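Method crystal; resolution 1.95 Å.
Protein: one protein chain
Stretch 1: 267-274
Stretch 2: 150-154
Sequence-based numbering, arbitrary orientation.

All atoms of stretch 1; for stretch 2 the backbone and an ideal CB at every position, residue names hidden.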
# COMPACT_ATOMS: atom_id res chain seq x y z
N GLY A 267 0.37 2.47 -1.17
CA GLY A 267 0.15 2.28 0.24
C GLY A 267 -1.11 2.88 0.81
O GLY A 267 -1.98 3.37 0.09
N ASN A 268 -1.17 2.84 2.13
CA ASN A 268 -2.25 3.41 2.91
C ASN A 268 -1.56 4.11 4.08
O ASN A 268 -0.34 4.25 4.08
CB ASN A 268 -3.21 2.31 3.37
CG ASN A 268 -2.49 1.15 4.06
OD1 ASN A 268 -1.85 1.35 5.10
ND2 ASN A 268 -2.60 -0.05 3.50
N ALA A 269 -2.32 4.53 5.09
CA ALA A 269 -1.73 5.26 6.20
C ALA A 269 -0.67 4.46 6.98
O ALA A 269 0.17 5.05 7.68
CB ALA A 269 -2.82 5.74 7.14
N HIS A 270 -0.69 3.14 6.86
CA HIS A 270 0.12 2.30 7.74
C HIS A 270 1.19 1.45 7.06
O HIS A 270 2.00 0.80 7.72
CB HIS A 270 -0.81 1.38 8.55
CG HIS A 270 -1.97 2.10 9.16
ND1 HIS A 270 -1.84 2.89 10.27
CD2 HIS A 270 -3.27 2.17 8.79
CE1 HIS A 270 -3.02 3.41 10.58
NE2 HIS A 270 -3.90 2.99 9.69
N CYS A 271 1.17 1.41 5.73
CA CYS A 271 2.06 0.51 5.01
C CYS A 271 2.25 1.02 3.61
O CYS A 271 1.30 1.45 2.95
CB CYS A 271 1.46 -0.91 5.00
SG CYS A 271 2.54 -2.18 4.29
N ILE A 272 3.50 1.02 3.16
CA ILE A 272 3.79 1.34 1.76
C ILE A 272 4.57 0.18 1.16
O ILE A 272 5.53 -0.30 1.76
CB ILE A 272 4.58 2.65 1.63
CG1 ILE A 272 3.76 3.82 2.20
CG2 ILE A 272 4.97 2.88 0.17
CD1 ILE A 272 4.58 5.09 2.49
N GLN A 273 4.14 -0.26 -0.02
CA GLN A 273 4.75 -1.37 -0.73
C GLN A 273 5.27 -0.87 -2.08
O GLN A 273 4.61 -0.08 -2.76
CB GLN A 273 3.72 -2.48 -0.94
CG GLN A 273 4.25 -3.73 -1.63
CD GLN A 273 3.31 -4.94 -1.45
OE1 GLN A 273 2.88 -5.26 -0.33
NE2 GLN A 273 3.00 -5.61 -2.54
N ILE A 274 6.45 -1.34 -2.47
CA ILE A 274 7.17 -0.78 -3.61
C ILE A 274 7.58 -1.90 -4.57
O ILE A 274 8.01 -2.97 -4.13
CB ILE A 274 8.45 -0.03 -3.14
CG1 ILE A 274 8.11 0.96 -2.03
CG2 ILE A 274 9.11 0.71 -4.28
CD1 ILE A 274 9.31 1.34 -1.14
N UNK A 150 -9.69 -1.73 9.27
CA UNK A 150 -9.39 -1.72 7.84
C UNK A 150 -8.08 -2.46 7.60
O UNK A 150 -7.14 -2.31 8.38
CB UNK A 150 -9.31 -0.29 7.30
N UNK A 151 -8.01 -3.24 6.53
CA UNK A 151 -6.78 -3.98 6.24
C UNK A 151 -5.57 -3.07 6.14
O UNK A 151 -5.62 -1.99 5.54
CB UNK A 151 -6.93 -4.77 4.94
N UNK A 152 -4.47 -3.52 6.73
CA UNK A 152 -3.21 -2.80 6.62
C UNK A 152 -2.33 -3.43 5.54
O UNK A 152 -1.84 -2.74 4.64
CB UNK A 152 -2.48 -2.79 7.97
N UNK A 153 -2.19 -4.75 5.63
CA UNK A 153 -1.17 -5.48 4.90
C UNK A 153 -1.48 -6.97 5.04
O UNK A 153 -1.88 -7.42 6.12
CB UNK A 153 0.23 -5.15 5.41
N UNK A 154 -1.26 -7.73 3.98
CA UNK A 154 -1.48 -9.19 4.05
C UNK A 154 -0.32 -9.90 3.40
O UNK A 154 0.24 -9.39 2.42
CB UNK A 154 -2.79 -9.59 3.37

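Position 150 directs its CA-to-CB bond toward stretch 1, yet no atom of that stretch lies within 5.5 Å of the ideal CB. With phi/psi of -84/140 the backbone is extended and ordinary, so direction alone selects nothing, and a residue of almost any size or polarity would fit as far as stretch 1 is concerned. The deposited residue is Val150, in rotamer t; its nearest approach is Val150 CB to His270 CD2, 6.7 Å, too far for contact.

At position 151 (phi/psi -55/138) the CA-to-CB bond points away, again with nothing of stretch 1 within 5.5 Å of the ideal CB. Stretch 1 sets no requirement here, so small, large, polar or apolar side chains would all do. The residue is Ala151, whose closest approach is through the backbone, its O lying 4.1 Å from Asn268 ND2.

Position 152 is the best defined. Its phi/psi of -99/-49 depart from the extended values of a regular strand. Its CA lies 6.2 Å from the CA of His270, and its carbonyl is already engaged: Asn268 ND2 donates a hydrogen bond to the O of 152 at 3.0 Å, with an N-H...O angle of 161°. Because this bond uses the backbone, it does not dictate the side chain. The CA-to-CB bond runs sideways, but the ideal CB is 4.5 Å from His270 CB and 5.3 Å from Cys271 CB, with Asn268 OD1 at 5.1 Å. Two nearby CB atoms offer a largely apolar surface, suited to valine, isoleucine or leucine; threonine is conceivable. The residue is Val152 in rotamer t. Its CG1 packs 3.8 Å from His270 CB and 4.0 Å from Cys271 CB, while CG2 sits obliquely to the His270 ring.

At position 153, phi/psi of -170/142 describe a strongly extended strand. CA-to-CB points sideways, but the ideal CB is only 3.9 Å from Cys271 SG. Gln273 OE1 lies farther off, 6.3 Å from the ideal CB, within reach of a longer side chain; an aromatic ring, a polar side chain or a medium aliphatic would suit. The residue is His153, with chi1 t and chi2 54°. Cys271 SG lies 4.1 Å from the ring centroid, 32° off the normal, an oblique sulfur-aromatic contact; its nearest ring atom is ND1, at 3.7 Å. Gln273 OE1 meets the ring edge near its plane, 3.7 Å from CE1.

Position 154 also points sideways, with open space toward stretch 1, so many residues could be accommodated. It is Lys154; its extended chain leads away, and NZ is hydrogen-bonded elsewhere in the structure.

Stretch 2 (150-154) VAVHK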
# COMPACT_ATOMS: atom_id res chain seq x y z
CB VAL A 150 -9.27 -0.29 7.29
CG1 VAL A 150 -9.23 -0.29 5.77
CG2 VAL A 150 -10.43 0.56 7.80
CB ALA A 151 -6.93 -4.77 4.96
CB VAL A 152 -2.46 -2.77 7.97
CG1 VAL A 152 -1.04 -2.35 7.76
CG2 VAL A 152 -3.13 -1.83 8.92
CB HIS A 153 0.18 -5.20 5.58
CG HIS A 153 1.36 -5.83 4.90
ND1 HIS A 153 1.64 -5.65 3.56
CD2 HIS A 153 2.36 -6.60 5.40
CE1 HIS A 153 2.75 -6.31 3.26
NE2 HIS A 153 3.20 -6.89 4.35
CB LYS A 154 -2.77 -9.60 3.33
CG LYS A 154 -4.03 -9.05 3.93
CD LYS A 154 -5.19 -9.14 2.95
CE LYS A 154 -6.49 -8.75 3.64
NZ LYS A 154 -7.61 -8.64 2.68
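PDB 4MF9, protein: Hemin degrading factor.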